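Long-range contacts in protein-tyrosine-phosphatase (Shewanella sp., PDB 2Z72), which removes phosphate from phosphotyrosine by hydrolysis as a cold-active enzyme, probably using a two-zinc centre of the calcineurin-like phosphoesterase kind: residues S77-Q82 and S305-G310; G81-L86 and V122-W127; K91-I96 and G330-L335; T112-D117 and M147-Q152; R258-E263 and N280-G285. One frame throughout, in Å; residues are numbered along the deposited sequence. Where two conformers were deposited one is given.

Interaction 1: residues S77-Q82 and S305-G310; sequences SDVHGQ and SSIKVG. With ZN (zinc ion), chain B.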
# COMPACT_ATOMS: atom_id res chain seq x y z
N SER A 77 5.67 -3.84 2.45
CA SER A 77 4.25 -4.17 2.39
C SER A 77 3.68 -4.46 3.76
O SER A 77 4.39 -4.68 4.73
CB SER A 77 4.12 -5.47 1.59
OG SER A 77 2.81 -5.66 1.11
N ASP A 78 2.36 -4.46 3.83
CA ASP A 78 1.60 -4.99 4.97
C ASP A 78 1.97 -4.28 6.27
O ASP A 78 2.18 -4.88 7.32
CB ASP A 78 1.78 -6.51 5.09
CG ASP A 78 1.14 -7.23 3.91
OD1 ASP A 78 -0.04 -7.63 3.97
OD2 ASP A 78 1.83 -7.35 2.86
N VAL A 79 2.00 -2.94 6.20
CA VAL A 79 2.25 -2.17 7.42
C VAL A 79 1.13 -2.35 8.45
O VAL A 79 1.41 -2.31 9.64
CB VAL A 79 2.47 -0.70 7.01
CG1 VAL A 79 2.49 0.23 8.20
CG2 VAL A 79 3.74 -0.54 6.18
N HIS A 80 -0.11 -2.51 8.00
CA HIS A 80 -1.22 -2.85 8.93
C HIS A 80 -1.25 -1.92 10.12
O HIS A 80 -1.23 -2.31 11.29
CB HIS A 80 -1.14 -4.33 9.34
CG HIS A 80 -1.65 -5.21 8.23
ND1 HIS A 80 -2.90 -5.10 7.72
CD2 HIS A 80 -1.08 -6.25 7.57
CE1 HIS A 80 -3.07 -6.00 6.77
NE2 HIS A 80 -1.97 -6.75 6.63
N GLY A 81 -1.20 -0.61 9.85
CA GLY A 81 -1.37 0.39 10.87
C GLY A 81 -0.22 0.55 11.84
O GLY A 81 -0.45 1.16 12.92
N GLN A 82 0.95 0.07 11.54
CA GLN A 82 2.13 0.19 12.43
C GLN A 82 3.05 1.31 11.92
O GLN A 82 4.06 1.08 11.27
CB GLN A 82 2.83 -1.14 12.53
CG GLN A 82 1.98 -2.20 13.16
CD GLN A 82 1.66 -2.00 14.62
OE1 GLN A 82 0.63 -2.59 15.10
NE2 GLN A 82 2.43 -1.29 15.36
N SER A 305 7.11 -8.58 5.81
CA SER A 305 8.06 -8.93 6.84
C SER A 305 7.51 -8.87 8.24
O SER A 305 8.24 -8.68 9.21
CB SER A 305 9.23 -7.99 6.68
OG SER A 305 8.70 -6.73 6.93
N SER A 306 6.19 -8.98 8.34
CA SER A 306 5.50 -8.98 9.63
C SER A 306 5.59 -7.67 10.39
O SER A 306 5.55 -7.67 11.62
CB SER A 306 5.95 -10.17 10.49
OG SER A 306 5.58 -11.40 9.84
N ILE A 307 5.62 -6.55 9.67
CA ILE A 307 5.46 -5.26 10.30
C ILE A 307 4.18 -5.27 11.17
O ILE A 307 4.13 -4.57 12.19
CB ILE A 307 5.45 -4.14 9.24
CG1 ILE A 307 6.80 -4.00 8.62
CG2 ILE A 307 4.95 -2.81 9.87
CD1 ILE A 307 6.82 -3.10 7.37
N LYS A 308 3.15 -6.02 10.78
CA LYS A 308 1.88 -6.03 11.47
C LYS A 308 2.02 -6.41 12.93
O LYS A 308 1.15 -6.04 13.70
CB LYS A 308 0.88 -6.97 10.80
CG LYS A 308 1.24 -8.46 10.96
CD LYS A 308 0.41 -9.38 10.15
CE LYS A 308 0.75 -10.84 10.41
NZ LYS A 308 -0.07 -11.76 9.61
N VAL A 309 3.08 -7.14 13.29
CA VAL A 309 3.24 -7.59 14.68
C VAL A 309 3.69 -6.43 15.54
O VAL A 309 3.55 -6.49 16.77
CB VAL A 309 4.18 -8.79 14.71
CG1 VAL A 309 4.55 -9.27 16.11
CG2 VAL A 309 3.48 -9.96 14.04
N GLY A 310 4.16 -5.32 14.96
CA GLY A 310 4.40 -4.11 15.72
C GLY A 310 5.79 -3.96 16.30
O GLY A 310 6.02 -3.03 17.08
ZN ZN B . -1.57 -8.06 5.16
O HOH W 1 5.47 -6.38 6.62
O HOH W 2 2.76 -7.40 8.24
O HOH W 3 -0.88 -4.28 13.31
O HOH W 4 3.55 -1.11 17.78
O HOH W 5 -0.29 -9.25 6.36
O HOH W 6 -2.47 -9.59 4.29
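Val79 and Ile307 approach each other through their backbones, CA to CA 5.3 Å, where the type I' turn from Val79 to Gln82 runs beside the short 3-10 segment 307-309. No direct hydrogen bond joins the two backbones; water molecules fill that role, one linking Asp78 O to Lys308 N and another His80 O to Lys308 O. Ile307 points into the turn: its CG2 lies 3.6 Å from Val79 O, while CD1 reaches Val79 CG2 at 4.2 Å. His80 and Lys308 lie side by side, CB to CB at 3.6 Å, but the lysine then runs extended and away, carrying NZ to Ser288. Gln82 bends at chi2 (-68°), which turns CD toward Gly310; NE2 comes to 3.5 Å from Gly310 CA. Asp78 OD1 and His80 NE2 bind the same zinc ion, each at 2.0 Å, and Phe116 O accepts from His80 ND1, the ring nitrogen that does not bind the metal. Ser77 OG gives a 2.6 Å hydrogen bond to Asp78 OD2, from above the carboxylate plane. The Asp-Val-His-Gly sequence following strand 72-76 is the DxH metal-binding motif of calcineurin-like phosphoesterases, here backed by the 305-310 loop.

Interaction 2: residues G81-L86 and V122-W127; sequences GQYDVL and VNEVLW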
# COMPACT_ATOMS: atom_id res chain seq x y z
N GLY A 81 -1.20 -0.61 9.85
CA GLY A 81 -1.37 0.39 10.87
C GLY A 81 -0.22 0.55 11.84
O GLY A 81 -0.45 1.16 12.92
N GLN A 82 0.95 0.07 11.54
CA GLN A 82 2.13 0.19 12.43
C GLN A 82 3.05 1.31 11.92
O GLN A 82 4.06 1.08 11.27
CB GLN A 82 2.83 -1.14 12.53
CG GLN A 82 1.98 -2.20 13.16
CD GLN A 82 1.66 -2.00 14.62
OE1 GLN A 82 0.63 -2.59 15.10
NE2 GLN A 82 2.43 -1.29 15.36
N TYR A 83 2.65 2.54 12.20
CA TYR A 83 3.38 3.72 11.78
C TYR A 83 4.77 3.80 12.37
O TYR A 83 5.77 4.06 11.67
CB TYR A 83 2.60 4.99 12.12
CG TYR A 83 3.36 6.27 11.87
CD1 TYR A 83 3.81 7.07 12.88
CD2 TYR A 83 3.60 6.66 10.55
CE1 TYR A 83 4.49 8.25 12.65
CE2 TYR A 83 4.30 7.85 10.31
CZ TYR A 83 4.74 8.62 11.34
OH TYR A 83 5.43 9.79 11.03
N ASP A 84 4.91 3.57 13.69
CA ASP A 84 6.20 3.69 14.31
C ASP A 84 7.19 2.74 13.68
O ASP A 84 8.38 3.12 13.45
CB ASP A 84 6.13 3.41 15.82
CG ASP A 84 5.22 4.33 16.59
OD1 ASP A 84 5.00 5.48 16.15
OD2 ASP A 84 4.75 3.88 17.65
N VAL A 85 6.80 1.50 13.40
CA VAL A 85 7.71 0.54 12.79
C VAL A 85 8.08 0.98 11.36
O VAL A 85 9.28 0.94 11.00
CB VAL A 85 7.08 -0.86 12.76
CG1 VAL A 85 7.94 -1.87 12.01
CG2 VAL A 85 6.84 -1.36 14.19
N LEU A 86 7.11 1.40 10.59
CA LEU A 86 7.41 1.91 9.27
C LEU A 86 8.41 3.03 9.27
O LEU A 86 9.38 3.08 8.49
CB LEU A 86 6.10 2.35 8.60
CG LEU A 86 6.22 3.04 7.25
CD1 LEU A 86 6.81 2.09 6.21
CD2 LEU A 86 4.86 3.59 6.80
N VAL A 122 -3.43 3.68 11.80
CA VAL A 122 -3.78 3.66 10.36
C VAL A 122 -3.70 5.01 9.74
O VAL A 122 -3.14 5.18 8.64
CB VAL A 122 -5.12 2.97 10.15
CG1 VAL A 122 -5.58 3.08 8.71
CG2 VAL A 122 -5.10 1.51 10.58
N ASN A 123 -4.31 6.05 10.32
CA ASN A 123 -4.28 7.35 9.71
C ASN A 123 -2.90 7.96 9.69
O ASN A 123 -2.59 8.72 8.74
CB ASN A 123 -5.31 8.28 10.33
CG ASN A 123 -6.71 7.87 9.94
OD1 ASN A 123 -7.01 7.71 8.76
ND2 ASN A 123 -7.61 7.68 10.93
N GLU A 124 -2.07 7.70 10.66
CA GLU A 124 -0.68 8.13 10.65
C GLU A 124 0.01 7.55 9.41
O GLU A 124 0.73 8.26 8.73
CB GLU A 124 0.04 7.72 11.92
CG GLU A 124 -0.45 8.44 13.18
CD GLU A 124 -1.78 8.05 13.73
OE1 GLU A 124 -2.39 7.03 13.38
OE2 GLU A 124 -2.27 8.87 14.59
N VAL A 125 -0.17 6.26 9.15
CA VAL A 125 0.42 5.66 7.97
C VAL A 125 -0.13 6.28 6.72
O VAL A 125 0.64 6.62 5.78
CB VAL A 125 0.25 4.13 7.94
CG1 VAL A 125 0.90 3.59 6.67
CG2 VAL A 125 0.89 3.49 9.16
N LEU A 126 -1.45 6.44 6.62
CA LEU A 126 -2.04 6.97 5.40
C LEU A 126 -1.53 8.35 5.08
O LEU A 126 -1.11 8.64 3.95
CB LEU A 126 -3.57 6.94 5.53
CG LEU A 126 -4.25 5.56 5.48
CD1 LEU A 126 -5.68 5.68 5.93
CD2 LEU A 126 -4.23 4.96 4.07
N TRP A 127 -1.56 9.25 6.07
CA TRP A 127 -1.15 10.63 5.78
C TRP A 127 0.35 10.71 5.53
O TRP A 127 0.79 11.59 4.77
CB TRP A 127 -1.61 11.60 6.87
CG TRP A 127 -3.08 11.84 6.84
CD1 TRP A 127 -4.02 11.47 7.73
CD2 TRP A 127 -3.77 12.53 5.78
NE1 TRP A 127 -5.25 11.89 7.31
CE2 TRP A 127 -5.14 12.55 6.12
CE3 TRP A 127 -3.38 13.17 4.58
CZ2 TRP A 127 -6.10 13.14 5.32
CZ3 TRP A 127 -4.34 13.75 3.79
CH2 TRP A 127 -5.68 13.74 4.15
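Tyr83 and Glu124 meet across the starts of two helices, 83-92 and 122-138, and the tyrosine is the side chain to follow outward. Its CB sits near two neighbours, 3.7 Å from Val125 CG2 and equally far from Glu124 CB. The first torsion sets CG anti to the backbone N (chi1 173°), and CG then touches Glu124 CB at 3.6 Å. Farther out, CD1 remains near that same methylene, whereas CD2 and CE2 pass the Glu124 carbonyl oxygen, CD2 at 3.8 Å. The methylene thus rides over one face of the ring in a CH-pi contact, 4.0 Å from the centroid and 27° off the normal. The two side chains cross at about a right angle, and the glutamate bends at chi2, its carboxylate leading away from the ring. Val125 uses both branches: CG2 packs on Tyr83 CA, and CG1 meets CD2 of Leu86, one helical turn on from Tyr83, at 4.0 Å. Where the loop precedes helix 83-92, Gly81 CA lies 3.9 Å from Val122 CG2, and the absence of a side chain lets the turn come close to the helix. Ile115 packs on Val125, and Gln121 touches Tyr83. No hydrogen bond crosses the interface. Such apolar packing between helix starts is typical of alpha/beta folds in which helices follow parallel strands, here 72-76 and 108-111.

Interaction 3: residues K91-I96 and G330-L335; sequences KKQKII and GTRETL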
# COMPACT_ATOMS: atom_id res chain seq x y z
N LYS A 91 13.77 5.30 8.28
CA LYS A 91 14.86 6.09 8.79
C LYS A 91 16.15 5.28 8.77
O LYS A 91 17.22 5.77 8.36
CB LYS A 91 14.59 6.59 10.22
CG LYS A 91 13.58 7.72 10.37
CD LYS A 91 13.10 7.86 11.84
CE LYS A 91 14.29 8.24 12.74
NZ LYS A 91 13.86 8.41 14.18
N LYS A 92 16.07 4.03 9.31
CA LYS A 92 17.30 3.24 9.41
C LYS A 92 17.86 2.90 8.05
O LYS A 92 19.09 2.80 7.93
CB LYS A 92 16.96 1.96 10.16
CG LYS A 92 16.74 2.17 11.66
CD LYS A 92 18.02 2.33 12.40
CE LYS A 92 17.79 2.64 13.88
NZ LYS A 92 19.07 2.84 14.57
N GLN A 93 17.01 2.75 7.06
CA GLN A 93 17.42 2.39 5.69
C GLN A 93 17.66 3.64 4.86
O GLN A 93 17.97 3.55 3.65
CB GLN A 93 16.44 1.43 5.05
CG GLN A 93 16.53 0.02 5.59
CD GLN A 93 17.83 -0.63 5.22
OE1 GLN A 93 18.36 -0.36 4.16
NE2 GLN A 93 18.28 -1.53 6.06
N LYS A 94 17.54 4.86 5.42
CA LYS A 94 17.90 6.13 4.76
C LYS A 94 17.02 6.41 3.54
O LYS A 94 17.42 7.08 2.59
CB LYS A 94 19.38 6.17 4.38
CG LYS A 94 20.29 5.94 5.60
CD LYS A 94 21.74 5.83 5.17
CE LYS A 94 22.73 6.00 6.31
NZ LYS A 94 22.37 5.43 7.63
N ILE A 95 15.77 5.92 3.62
CA ILE A 95 14.78 6.20 2.61
C ILE A 95 14.19 7.59 2.85
O ILE A 95 13.80 8.28 1.90
CB ILE A 95 13.72 5.11 2.54
CG1 ILE A 95 14.30 3.70 2.48
CG2 ILE A 95 12.77 5.36 1.36
CD1 ILE A 95 15.24 3.47 1.31
N ILE A 96 14.16 8.00 4.12
CA ILE A 96 13.74 9.32 4.52
C ILE A 96 14.88 9.98 5.32
O ILE A 96 15.80 9.26 5.77
CB ILE A 96 12.42 9.27 5.31
CG1 ILE A 96 12.50 8.50 6.63
CG2 ILE A 96 11.32 8.78 4.40
CD1 ILE A 96 11.19 8.40 7.34
N GLY A 330 19.19 -1.31 9.96
CA GLY A 330 19.91 -0.44 9.05
C GLY A 330 20.99 -1.18 8.28
O GLY A 330 21.60 -0.63 7.36
N THR A 331 21.24 -2.43 8.62
CA THR A 331 22.19 -3.25 7.85
C THR A 331 21.51 -3.84 6.63
O THR A 331 20.26 -3.79 6.50
CB THR A 331 22.79 -4.40 8.69
OG1 THR A 331 21.81 -5.33 9.12
CG2 THR A 331 23.52 -3.87 9.93
N ARG A 332 22.29 -4.41 5.72
CA ARG A 332 21.89 -4.93 4.44
C ARG A 332 22.49 -6.30 4.22
O ARG A 332 23.66 -6.49 4.62
CB ARG A 332 22.47 -4.10 3.29
CG ARG A 332 22.52 -2.65 3.65
CD ARG A 332 20.91 -2.32 3.45
NE ARG A 332 21.23 -1.51 2.03
CZ ARG A 332 21.79 -0.32 2.19
NH1 ARG A 332 22.11 0.45 1.14
NH2 ARG A 332 22.06 0.27 3.39
N GLU A 333 21.82 -7.19 3.52
CA GLU A 333 22.30 -8.50 3.09
C GLU A 333 21.88 -8.73 1.67
O GLU A 333 20.72 -8.60 1.33
CB GLU A 333 21.70 -9.58 4.01
CG GLU A 333 22.28 -9.36 5.39
CD GLU A 333 22.20 -10.46 6.39
OE1 GLU A 333 22.14 -10.08 7.60
OE2 GLU A 333 22.22 -11.64 5.94
N THR A 334 22.80 -9.15 0.84
CA THR A 334 22.47 -9.38 -0.56
C THR A 334 21.75 -10.72 -0.71
O THR A 334 22.32 -11.69 -0.22
CB THR A 334 23.74 -9.32 -1.43
OG1 THR A 334 24.23 -7.96 -1.27
CG2 THR A 334 23.44 -9.47 -2.89
N LEU A 335 20.63 -10.73 -1.42
CA LEU A 335 19.94 -11.97 -1.73
C LEU A 335 20.39 -12.56 -3.03
O LEU A 335 20.52 -13.77 -3.21
CB LEU A 335 18.42 -11.80 -1.79
CG LEU A 335 17.76 -11.21 -0.53
CD1 LEU A 335 16.28 -11.04 -0.71
CD2 LEU A 335 18.04 -12.10 0.67
O HOH W 7 21.08 1.98 6.21
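Gln93 and Thr331 form the one direct hydrogen bond here, from Gln93 NE2 to Thr331 O at 3.0 Å, and the closely fitted part of the contact surrounds it. The glutamine chain bends at chi2 (-67°), swinging CD toward 330-335. The acceptor lies in the plane of the glutamine amide, but the nitrogen stands above the carbonyl plane of Thr331, with an N-H...O angle of 141°. The same NE2 also donates to Leu327 O, so one buried amide nitrogen grips two backbone carbonyls, while the side chain rests on Leu315. Gly330 fits against the helix end, its CA 3.5 Å from Lys92 O; a CB there would be tight against that carbonyl. Helix 83-92 stops at this point in a Schellman motif, with Lys94 at positive phi, and the contact joins this C-terminal end to the start of strand 332-334 in the larger mixed sheet. Toward solvent the fit slackens. A water donates to both Lys92 O and Gly330 O, bridging them. The Arg332 side chain passes Gln93 in the opposite direction, though its bond lengths are distorted and its exact placing is doubtful. Of the exposed Lys92 side chain, CB comes near Gly330 before the chain leads away.

Interaction 4: residues T112-D117 and M147-Q152; sequences TGDIFD and MGNHEQ. With ZN (zinc ion), chain C; ZN (zinc ion), chain B.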
# COMPACT_ATOMS: atom_id res chain seq x y z
N THR A 112 3.33 -2.59 -1.49
CA THR A 112 2.40 -3.54 -2.14
C THR A 112 1.17 -3.84 -1.29
O THR A 112 0.79 -5.02 -1.18
CB THR A 112 3.11 -4.83 -2.54
OG1 THR A 112 3.73 -5.43 -1.43
CG2 THR A 112 4.25 -4.54 -3.55
N GLY A 113 0.52 -2.81 -0.74
CA GLY A 113 -0.78 -2.97 -0.10
C GLY A 113 -0.76 -3.17 1.41
O GLY A 113 0.26 -3.31 2.06
N ASP A 114 -1.97 -3.14 1.94
CA ASP A 114 -2.29 -3.48 3.34
C ASP A 114 -1.70 -2.54 4.34
O ASP A 114 -1.10 -2.90 5.36
CB ASP A 114 -1.96 -4.94 3.66
CG ASP A 114 -3.04 -5.91 3.25
OD1 ASP A 114 -2.89 -7.14 3.70
OD2 ASP A 114 -3.96 -5.55 2.51
N ILE A 115 -1.98 -1.23 4.11
CA ILE A 115 -1.87 -0.21 5.14
C ILE A 115 -2.93 -0.40 6.21
O ILE A 115 -2.68 -0.31 7.40
CB ILE A 115 -1.98 1.20 4.55
CG1 ILE A 115 -0.74 1.55 3.74
CG2 ILE A 115 -2.26 2.22 5.66
CD1 ILE A 115 -0.80 2.84 2.97
N PHE A 116 -4.17 -0.64 5.77
CA PHE A 116 -5.30 -0.77 6.70
C PHE A 116 -5.22 -2.05 7.55
O PHE A 116 -4.65 -3.06 7.15
CB PHE A 116 -6.60 -0.80 5.96
CG PHE A 116 -7.04 0.53 5.40
CD1 PHE A 116 -6.75 0.91 4.09
CD2 PHE A 116 -7.76 1.40 6.19
CE1 PHE A 116 -7.18 2.12 3.62
CE2 PHE A 116 -8.17 2.59 5.71
CZ PHE A 116 -7.91 2.96 4.43
N ASP A 117 -5.88 -1.94 8.69
CA ASP A 117 -6.37 -3.00 9.58
C ASP A 117 -5.28 -3.54 10.49
O ASP A 117 -4.08 -3.39 10.27
CB ASP A 117 -7.04 -4.11 8.75
CG ASP A 117 -8.36 -3.70 8.15
OD1 ASP A 117 -8.88 -4.50 7.30
OD2 ASP A 117 -8.90 -2.64 8.53
N MET A 147 -3.02 -1.23 -4.07
CA MET A 147 -4.14 -1.74 -3.28
C MET A 147 -3.95 -3.18 -2.87
O MET A 147 -3.67 -4.05 -3.69
CB MET A 147 -5.43 -1.69 -4.08
CG MET A 147 -5.89 -0.32 -4.50
SD MET A 147 -6.65 0.64 -3.14
CE MET A 147 -8.27 -0.04 -3.10
N GLY A 148 -4.07 -3.44 -1.57
CA GLY A 148 -4.09 -4.79 -1.05
C GLY A 148 -5.45 -5.26 -0.74
O GLY A 148 -6.47 -4.55 -0.94
N ASN A 149 -5.58 -6.49 -0.21
CA ASN A 149 -6.90 -6.97 0.12
C ASN A 149 -7.56 -6.15 1.23
O ASN A 149 -8.79 -5.99 1.15
CB ASN A 149 -6.93 -8.49 0.45
CG ASN A 149 -6.14 -8.88 1.64
OD1 ASN A 149 -4.98 -8.50 1.79
ND2 ASN A 149 -6.67 -9.73 2.51
N HIS A 150 -6.78 -5.64 2.17
CA HIS A 150 -7.45 -4.84 3.21
C HIS A 150 -7.89 -3.48 2.73
O HIS A 150 -8.92 -2.97 3.21
CB HIS A 150 -6.58 -4.74 4.45
CG HIS A 150 -6.57 -6.07 5.18
ND1 HIS A 150 -7.36 -6.30 6.29
CD2 HIS A 150 -5.90 -7.20 4.90
CE1 HIS A 150 -7.15 -7.53 6.65
NE2 HIS A 150 -6.27 -8.13 5.87
N GLU A 151 -7.22 -2.83 1.78
CA GLU A 151 -7.78 -1.64 1.17
C GLU A 151 -9.13 -1.93 0.53
O GLU A 151 -10.08 -1.17 0.65
CB GLU A 151 -6.83 -1.01 0.15
CG GLU A 151 -5.64 -0.27 0.71
CD GLU A 151 -4.68 -1.16 1.46
OE1 GLU A 151 -4.24 -0.80 2.55
OE2 GLU A 151 -4.36 -2.23 0.88
N GLN A 152 -9.19 -3.06 -0.23
CA GLN A 152 -10.42 -3.42 -0.89
C GLN A 152 -11.54 -3.72 0.11
O GLN A 152 -12.68 -3.27 -0.02
CB GLN A 152 -10.22 -4.63 -1.82
CG GLN A 152 -9.24 -4.34 -2.96
CD GLN A 152 -8.85 -5.57 -3.74
OE1 GLN A 152 -8.91 -6.69 -3.23
NE2 GLN A 152 -8.46 -5.35 -5.00
ZN ZN C . -3.13 -9.08 2.51
ZN ZN B . -1.57 -8.06 5.16
O HOH W 5 -0.29 -9.25 6.36
O HOH W 6 -2.47 -9.59 4.29
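Glu151 accepts hydrogen bonds from the backbone amides of 114-116 in this buried contact. The glutamate bends at chi2 (64°) and offers both oxygens to amides. OE2 accepts Asp114 N at 2.8 Å on its syn side and Gly148 N on its anti side, while OE1 takes Phe116 N in a straight bond (167°) and Ile115 N in a weak one. Four amides thus satisfy one carboxylate, which also lies at the edge of the Phe116 ring. Asp114 divides its work between its two oxygens. OD1 bridges the zinc ions, at 2.2 and 2.3 Å, and OD2 accepts His150 N at 2.8 Å, so that the start of helix 149-156 steadies the bridging group. Asn149 OD1 binds one of these zincs at 2.1 Å, a site completed by His207 and His286; Asp78 and His80 complete the other, and a water spans both metals. His150 ND1 donates to the anti lone pair of Asp117 OD1 at 2.6 Å, nearly linearly, the oxygen lying in the imidazole plane and the carboxylate almost perpendicular to it. Gly113 and Gly148 let the two backbones approach closely. The GDxxDRG and GNHE motifs of calcineurin-like phosphoesterases meet here, and the chemistry implies a preorganised dimetal centre whose bridging water could, as in relatives, be the nucleophile.

Interaction 5: residues R258-E263 and N280-G285; sequences RGYFSE and NHIVVG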
# COMPACT_ATOMS: atom_id res chain seq x y z
N ARG A 258 -2.37 -16.90 -2.44
CA ARG A 258 -1.25 -17.30 -1.63
C ARG A 258 -0.49 -18.50 -2.18
O ARG A 258 0.30 -19.12 -1.48
CB ARG A 258 -1.63 -17.63 -0.16
CG ARG A 258 -2.14 -16.40 0.52
CD ARG A 258 -2.17 -16.67 2.00
NE ARG A 258 -2.98 -15.75 2.72
CZ ARG A 258 -2.80 -14.69 3.41
NH1 ARG A 258 -3.65 -13.89 4.09
NH2 ARG A 258 -1.53 -14.27 3.49
N GLY A 259 -0.73 -18.82 -3.44
CA GLY A 259 -0.18 -20.02 -4.04
C GLY A 259 1.33 -20.04 -4.01
O GLY A 259 1.94 -21.13 -3.96
N TYR A 260 2.02 -18.89 -4.11
CA TYR A 260 3.50 -18.91 -4.14
C TYR A 260 4.08 -19.46 -2.82
O TYR A 260 5.22 -19.89 -2.80
CB TYR A 260 4.10 -17.54 -4.41
CG TYR A 260 3.67 -16.91 -5.70
CD1 TYR A 260 3.18 -17.68 -6.77
CD2 TYR A 260 3.77 -15.56 -5.90
CE1 TYR A 260 2.80 -17.07 -7.97
CE2 TYR A 260 3.40 -14.96 -7.09
CZ TYR A 260 2.90 -15.70 -8.12
OH TYR A 260 2.52 -15.07 -9.28
N PHE A 261 3.27 -19.47 -1.77
CA PHE A 261 3.65 -19.92 -0.44
C PHE A 261 3.16 -21.30 -0.10
O PHE A 261 3.36 -21.79 1.02
CB PHE A 261 3.18 -18.88 0.60
CG PHE A 261 3.80 -17.54 0.35
CD1 PHE A 261 3.11 -16.59 -0.41
CD2 PHE A 261 5.04 -17.24 0.82
CE1 PHE A 261 3.73 -15.39 -0.67
CE2 PHE A 261 5.61 -16.04 0.58
CZ PHE A 261 4.96 -15.09 -0.18
N SER A 262 2.51 -21.94 -1.03
CA SER A 262 2.03 -23.29 -0.93
C SER A 262 3.18 -24.27 -1.12
O SER A 262 4.02 -24.12 -1.99
CB SER A 262 0.91 -23.58 -1.94
OG SER A 262 0.53 -24.94 -1.91
N GLU A 263 3.24 -25.29 -0.26
CA GLU A 263 4.29 -26.26 -0.37
C GLU A 263 4.19 -27.09 -1.66
O GLU A 263 5.16 -27.77 -2.00
CB GLU A 263 4.27 -27.30 0.78
CG GLU A 263 5.39 -27.13 1.77
CD GLU A 263 5.67 -28.24 2.77
OE1 GLU A 263 6.84 -28.67 2.77
OE2 GLU A 263 4.74 -28.55 3.51
N ASN A 280 11.65 -11.31 -14.55
CA ASN A 280 12.52 -12.22 -13.87
C ASN A 280 12.18 -12.45 -12.41
O ASN A 280 12.72 -13.37 -11.78
CB ASN A 280 13.96 -11.70 -13.97
CG ASN A 280 14.48 -11.78 -15.38
OD1 ASN A 280 14.29 -12.81 -16.03
ND2 ASN A 280 15.09 -10.72 -15.84
N HIS A 281 11.32 -11.64 -11.81
CA HIS A 281 10.99 -11.73 -10.43
C HIS A 281 9.56 -11.21 -10.24
O HIS A 281 9.13 -10.33 -10.97
CB HIS A 281 11.87 -10.92 -9.48
CG HIS A 281 13.32 -11.09 -9.71
ND1 HIS A 281 14.09 -12.10 -9.20
CD2 HIS A 281 14.15 -10.39 -10.53
CE1 HIS A 281 15.32 -11.98 -9.64
NE2 HIS A 281 15.42 -10.93 -10.47
N ILE A 282 8.92 -11.74 -9.20
CA ILE A 282 7.63 -11.25 -8.72
C ILE A 282 7.76 -10.93 -7.23
O ILE A 282 8.29 -11.78 -6.49
CB ILE A 282 6.47 -12.23 -8.98
CG1 ILE A 282 6.39 -12.56 -10.47
CG2 ILE A 282 5.13 -11.68 -8.51
CD1 ILE A 282 5.44 -13.70 -10.80
N VAL A 283 7.38 -9.75 -6.85
CA VAL A 283 7.47 -9.25 -5.48
C VAL A 283 6.06 -9.16 -4.92
O VAL A 283 5.20 -8.48 -5.53
CB VAL A 283 8.16 -7.90 -5.50
CG1 VAL A 283 8.08 -7.23 -4.08
CG2 VAL A 283 9.60 -8.04 -5.87
N VAL A 284 5.83 -9.83 -3.79
CA VAL A 284 4.51 -9.90 -3.21
C VAL A 284 4.55 -9.67 -1.69
O VAL A 284 5.59 -9.94 -1.04
CB VAL A 284 3.83 -11.26 -3.45
CG1 VAL A 284 3.72 -11.50 -4.94
CG2 VAL A 284 4.59 -12.41 -2.80
N GLY A 285 3.44 -9.21 -1.18
CA GLY A 285 3.23 -9.10 0.27
C GLY A 285 2.28 -10.17 0.73
O GLY A 285 2.44 -11.36 0.32
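Tyr260 and Phe261 both turn CG anti to the carbonyl carbon (chi1 -58° and -60°), and from adjacent positions in the 3-10 segment 259-261 the two rings come to Ile282 and Val284 of strand 281-284. Val284 serves both aromatics with different methyls. Its CG2, set between the backbone N and the carbonyl carbon, meets Phe261 tip to tip, 3.8 Å from CE1 and near the ring plane; CG1 touches the edge of the tyrosine ring at CE2, 4.1 Å away. Tyr260 and Ile282 cross at about a right angle. There the isoleucine applies two branches, CG2 near Tyr260 CE2 at 4.0 Å and CD1 at 3.6 Å from Tyr260 OH, while the hydroxyl itself hydrogen-bonds to Ile210 N. Strand 281-284 lies in the interior of the six-stranded mixed sheet, between strands 203-206 and 300-302, so its alternate residues Ile282 and Val284 present one face to the aromatics, and Val283 points away from them. Helix 267-277, which links the two segments along the chain, closes over the same face: its Leu270 and Ile273 touch Tyr260, and Ile273 also touches Ile282. Phe261 continues onto Ala302 of the neighbouring strand, and its CE1 passes Gly285 O at 4.3 Å. No hydrogen bond crosses between 258-263 and 280-285.

The five contacts trace the calcineurin-like fold from its metal centre outward. Interactions 1 and 4, with centres about 11 Å apart, share a zinc ion and two of its waters, and are also joined where Ser77 OG meets Thr112 OG1. Interaction 2 starts from the same turn as interaction 1 and packs against interaction 4. Helix 83-92 then runs outward to interaction 3 at the surface, its centre about 19 Å from that of interaction 2. Interaction 5 lies on the six-stranded sheet and touches interactions 1 and 4 through Gly285. Along the chain, interactions 4 and 5 both fall between the halves of interaction 1, so in interactions 1 and 4 loops widely separated in sequence converge on one dimetal site.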